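PDB 6WTE: B12-binding domain-containing protein from Kitasatospora setae, which binds cobalamin and a [4Fe-4S] cluster and, as the radical S-adenosylmethionine methylase TsrM, catalyses methyl transfer by a non-radical route. Local coordinates for residues D46-C51 / H86-T91. Residues are numbered along the deposited sequence; the frame is centred on the assembly and turned at random. Where two conformers were deposited one is given.
Sequences DDWKTC and HREIIT
W48, in the first turn of helix 48-58, reaches across to helix 83-96 and lays its indole against E88 and I89. D47 stands just before it at the N-cap position; its carboxylate is turned to a salt bridge with R44 and makes no capping bond. In W48, CG sits between the backbone N and the carbonyl carbon (chi1 58°), and this torsion carries the ring out toward the neighbouring helix. I89 meets one face of the indole: its CG1 lies 3.6 Å from the centroid of the six-membered ring of W48, only 6° off the normal, a CH-pi contact. This CG1 is a methylene, set over the ring by a torsion that keeps it beside the backbone N of I89; tryptophan suits its place because a wide, flat indole can bridge from one helix to the other and offer a face to it. At the rim, CZ2 of W48 is 3.8 Å from CD of E88, and the carboxylate plane stands 77° from the ring. With an alanine at W48, I89 CG1 would probably lose the face it packs on, and a gap would open between the helices. K49 follows, laying its CG against the opposite face near the rim, so both faces of the indole have aliphatic neighbours. Its extended chain brings NZ to within 2.8 Å of a water that donates to OE2 of E88, 2.7 Å away. NZ and OE2 are 4.6 Å apart, so these opposite charges are joined through the water at an exposed margin. Helices 48-58 and 83-96 belong to successive beta-alpha-beta crossovers of the Rossmann-like B12-binding fold, from strand 35-40 to 63-67 and on to 101-104; the 2-1-3-4 strand order sets them side by side on one face of the sheet, where W48 can span them. I89 also touches P10, just beyond strand 4-9, while I90 packs on F119 of helix 112-119.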
ATOM      1  N   ASP A  46      -8.146   9.762  19.633  1.00 30.37           N
ATOM      2  CA  ASP A  46      -9.274  10.000  20.512  1.00 33.17           C
ATOM      3  C   ASP A  46      -9.573  11.477  20.715  1.00 27.62           C
ATOM      4  O   ASP A  46     -10.583  11.803  21.348  1.00 36.49           O
ATOM      5  CB  ASP A  46      -9.024   9.315  21.860  1.00 36.02           C
ATOM      6  CG  ASP A  46      -8.545   7.878  21.698  1.00 43.76           C
ATOM      7  OD1 ASP A  46      -9.067   7.170  20.808  1.00 41.14           O
ATOM      8  OD2 ASP A  46      -7.636   7.461  22.448  1.00 51.58           O
ATOM      9  N   ASP A  47      -8.735  12.376  20.193  1.00 26.09           N
ATOM     10  CA  ASP A  47      -8.983  13.807  20.350  1.00 25.80           C
ATOM     11  C   ASP A  47      -8.397  14.586  19.175  1.00 24.85           C
ATOM     12  O   ASP A  47      -7.870  15.691  19.344  1.00 24.68           O
ATOM     13  CB  ASP A  47      -8.432  14.329  21.682  1.00 27.59           C
ATOM     14  CG  ASP A  47      -6.907  14.357  21.732  1.00 28.50           C
ATOM     15  OD1 ASP A  47      -6.257  13.526  21.062  1.00 23.36           O
ATOM     16  OD2 ASP A  47      -6.360  15.220  22.455  1.00 34.91           O
ATOM     17  N   TRP A  48      -8.525  14.040  17.960  1.00 20.12           N
ATOM     18  CA  TRP A  48      -7.877  14.671  16.811  1.00 20.43           C
ATOM     19  C   TRP A  48      -8.467  16.049  16.514  1.00 19.88           C
ATOM     20  O   TRP A  48      -7.753  16.924  16.008  1.00 19.99           O
ATOM     21  CB  TRP A  48      -7.953  13.761  15.579  1.00 20.47           C
ATOM     22  CG  TRP A  48      -9.333  13.366  15.143  1.00 20.06           C
ATOM     23  CD1 TRP A  48     -10.001  12.221  15.468  1.00 21.04           C
ATOM     24  CD2 TRP A  48     -10.205  14.108  14.280  1.00 20.59           C
ATOM     25  NE1 TRP A  48     -11.240  12.209  14.871  1.00 18.92           N
ATOM     26  CE2 TRP A  48     -11.389  13.357  14.137  1.00 17.61           C
ATOM     27  CE3 TRP A  48     -10.100  15.334  13.618  1.00 20.09           C
ATOM     28  CZ2 TRP A  48     -12.460  13.794  13.365  1.00 20.89           C
ATOM     29  CZ3 TRP A  48     -11.166  15.766  12.850  1.00 17.31           C
ATOM     30  CH2 TRP A  48     -12.330  15.001  12.732  1.00 18.94           C
ATOM     31  N   LYS A  49      -9.742  16.272  16.844  1.00 15.78           N
ATOM     32  CA  LYS A  49     -10.316  17.605  16.667  1.00 22.76           C
ATOM     33  C   LYS A  49      -9.617  18.628  17.551  1.00 22.60           C
ATOM     34  O   LYS A  49      -9.369  19.761  17.124  1.00 25.07           O
ATOM     35  CB  LYS A  49     -11.814  17.591  16.967  1.00 22.27           C
ATOM     36  CG  LYS A  49     -12.656  16.921  15.909  1.00 21.86           C
ATOM     37  CD  LYS A  49     -14.133  17.062  16.229  1.00 24.81           C
ATOM     38  CE  LYS A  49     -14.995  16.369  15.181  1.00 23.23           C
ATOM     39  NZ  LYS A  49     -16.454  16.552  15.438  1.00 27.68           N
ATOM     40  N   THR A  50      -9.312  18.247  18.795  1.00 21.60           N
ATOM     41  CA  THR A  50      -8.548  19.117  19.685  1.00 25.12           C
ATOM     42  C   THR A  50      -7.202  19.475  19.073  1.00 25.13           C
ATOM     43  O   THR A  50      -6.780  20.636  19.118  1.00 28.11           O
ATOM     44  CB  THR A  50      -8.366  18.435  21.041  1.00 25.48           C
ATOM     45  OG1 THR A  50      -9.638  18.343  21.693  1.00 31.77           O
ATOM     46  CG2 THR A  50      -7.394  19.217  21.930  1.00 26.71           C
ATOM     47  N   CYS A  51      -6.524  18.493  18.478  1.00 23.81           N
ATOM     48  CA  CYS A  51      -5.255  18.768  17.816  1.00 21.48           C
ATOM     49  C   CYS A  51      -5.430  19.794  16.699  1.00 23.80           C
ATOM     50  O   CYS A  51      -4.646  20.744  16.586  1.00 24.66           O
ATOM     51  CB  CYS A  51      -4.661  17.468  17.273  1.00 28.95           C
ATOM     52  SG  CYS A  51      -3.115  17.694  16.391  1.00 30.66           S
ATOM     53  N   HIS A  86     -11.698   9.726   6.715  1.00 12.01           N
ATOM     54  CA  HIS A  86     -10.841  10.758   6.141  1.00 11.83           C
ATOM     55  C   HIS A  86     -11.641  12.015   5.836  1.00 12.78           C
ATOM     56  O   HIS A  86     -11.176  13.133   6.087  1.00 14.65           O
ATOM     57  CB  HIS A  86     -10.165  10.264   4.866  1.00 13.16           C
ATOM     58  CG  HIS A  86      -9.205   9.134   5.071  1.00 13.96           C
ATOM     59  ND1 HIS A  86      -8.519   8.937   6.249  1.00 11.90           N
ATOM     60  CD2 HIS A  86      -8.818   8.139   4.238  1.00 14.28           C
ATOM     61  CE1 HIS A  86      -7.745   7.871   6.133  1.00 13.42           C
ATOM     62  NE2 HIS A  86      -7.909   7.368   4.920  1.00 13.89           N
ATOM     63  N   ARG A  87     -12.846  11.851   5.284  1.00 12.20           N
ATOM     64  CA  ARG A  87     -13.665  13.011   4.947  0.50 12.92           C
ATOM     65  C   ARG A  87     -14.052  13.791   6.196  1.00 15.77           C
ATOM     66  O   ARG A  87     -14.096  15.025   6.180  1.00 14.93           O
ATOM     67  CB  ARG A  87     -14.912  12.570   4.178  0.50 13.19           C
ATOM     68  CG  ARG A  87     -15.803  13.727   3.738  0.50 14.17           C
ATOM     69  CD  ARG A  87     -17.044  13.247   2.998  0.50 16.17           C
ATOM     70  NE  ARG A  87     -17.957  12.513   3.872  0.50 20.52           N
ATOM     71  CZ  ARG A  87     -19.222  12.236   3.569  0.50 20.86           C
ATOM     72  NH1 ARG A  87     -19.734  12.634   2.413  0.50 20.60           N
ATOM     73  NH2 ARG A  87     -19.977  11.561   4.426  0.50 23.01           N
ATOM     74  N   GLU A  88     -14.344  13.085   7.292  1.00 15.13           N
ATOM     75  CA  GLU A  88     -14.672  13.769   8.538  1.00 18.82           C
ATOM     76  C   GLU A  88     -13.535  14.687   8.978  1.00 16.56           C
ATOM     77  O   GLU A  88     -13.772  15.832   9.389  1.00 14.98           O
ATOM     78  CB  GLU A  88     -14.997  12.742   9.623  1.00 17.58           C
ATOM     79  CG  GLU A  88     -15.503  13.351  10.914  1.00 22.49           C
ATOM     80  CD  GLU A  88     -15.707  12.322  12.014  1.00 25.08           C
ATOM     81  OE1 GLU A  88     -15.166  11.197  11.897  1.00 28.12           O
ATOM     82  OE2 GLU A  88     -16.418  12.641  12.992  1.00 33.57           O
ATOM     83  N   ILE A  89     -12.292  14.209   8.876  1.00 13.57           N
ATOM     84  CA  ILE A  89     -11.141  15.030   9.240  1.00 13.65           C
ATOM     85  C   ILE A  89     -11.011  16.219   8.294  1.00 15.32           C
ATOM     86  O   ILE A  89     -10.789  17.355   8.732  1.00 14.80           O
ATOM     87  CB  ILE A  89      -9.862  14.174   9.264  1.00 16.43           C
ATOM     88  CG1 ILE A  89      -9.866  13.259  10.501  1.00 12.31           C
ATOM     89  CG2 ILE A  89      -8.616  15.066   9.212  1.00 15.34           C
ATOM     90  CD1 ILE A  89      -8.909  12.065  10.420  1.00 16.58           C
ATOM     91  N   ILE A  90     -11.168  15.984   6.991  1.00 12.34           N
ATOM     92  CA  ILE A  90     -11.053  17.069   6.017  1.00 14.02           C
ATOM     93  C   ILE A  90     -12.164  18.096   6.217  1.00 15.57           C
ATOM     94  O   ILE A  90     -11.941  19.305   6.085  1.00 14.64           O
ATOM     95  CB  ILE A  90     -11.048  16.499   4.589  1.00 15.99           C
ATOM     96  CG1 ILE A  90      -9.741  15.731   4.348  1.00 14.13           C
ATOM     97  CG2 ILE A  90     -11.257  17.621   3.571  1.00 12.72           C
ATOM     98  CD1 ILE A  90      -9.719  14.921   3.061  1.00 14.45           C
ATOM     99  N   THR A  91     -13.373  17.637   6.544  1.00 14.00           N
ATOM    100  CA  THR A  91     -14.471  18.574   6.762  1.00 17.27           C
ATOM    101  C   THR A  91     -14.183  19.496   7.940  1.00 20.04           C
ATOM    102  O   THR A  91     -14.467  20.699   7.881  1.00 18.21           O
ATOM    103  CB  THR A  91     -15.783  17.812   6.970  1.00 16.04           C
ATOM    104  OG1 THR A  91     -16.126  17.127   5.763  1.00 17.78           O
ATOM    105  CG2 THR A  91     -16.909  18.762   7.340  1.00 19.65           C
TER
HETATM  106  O   HOH W   1     -17.008  15.287  12.998  1.00 28.91           O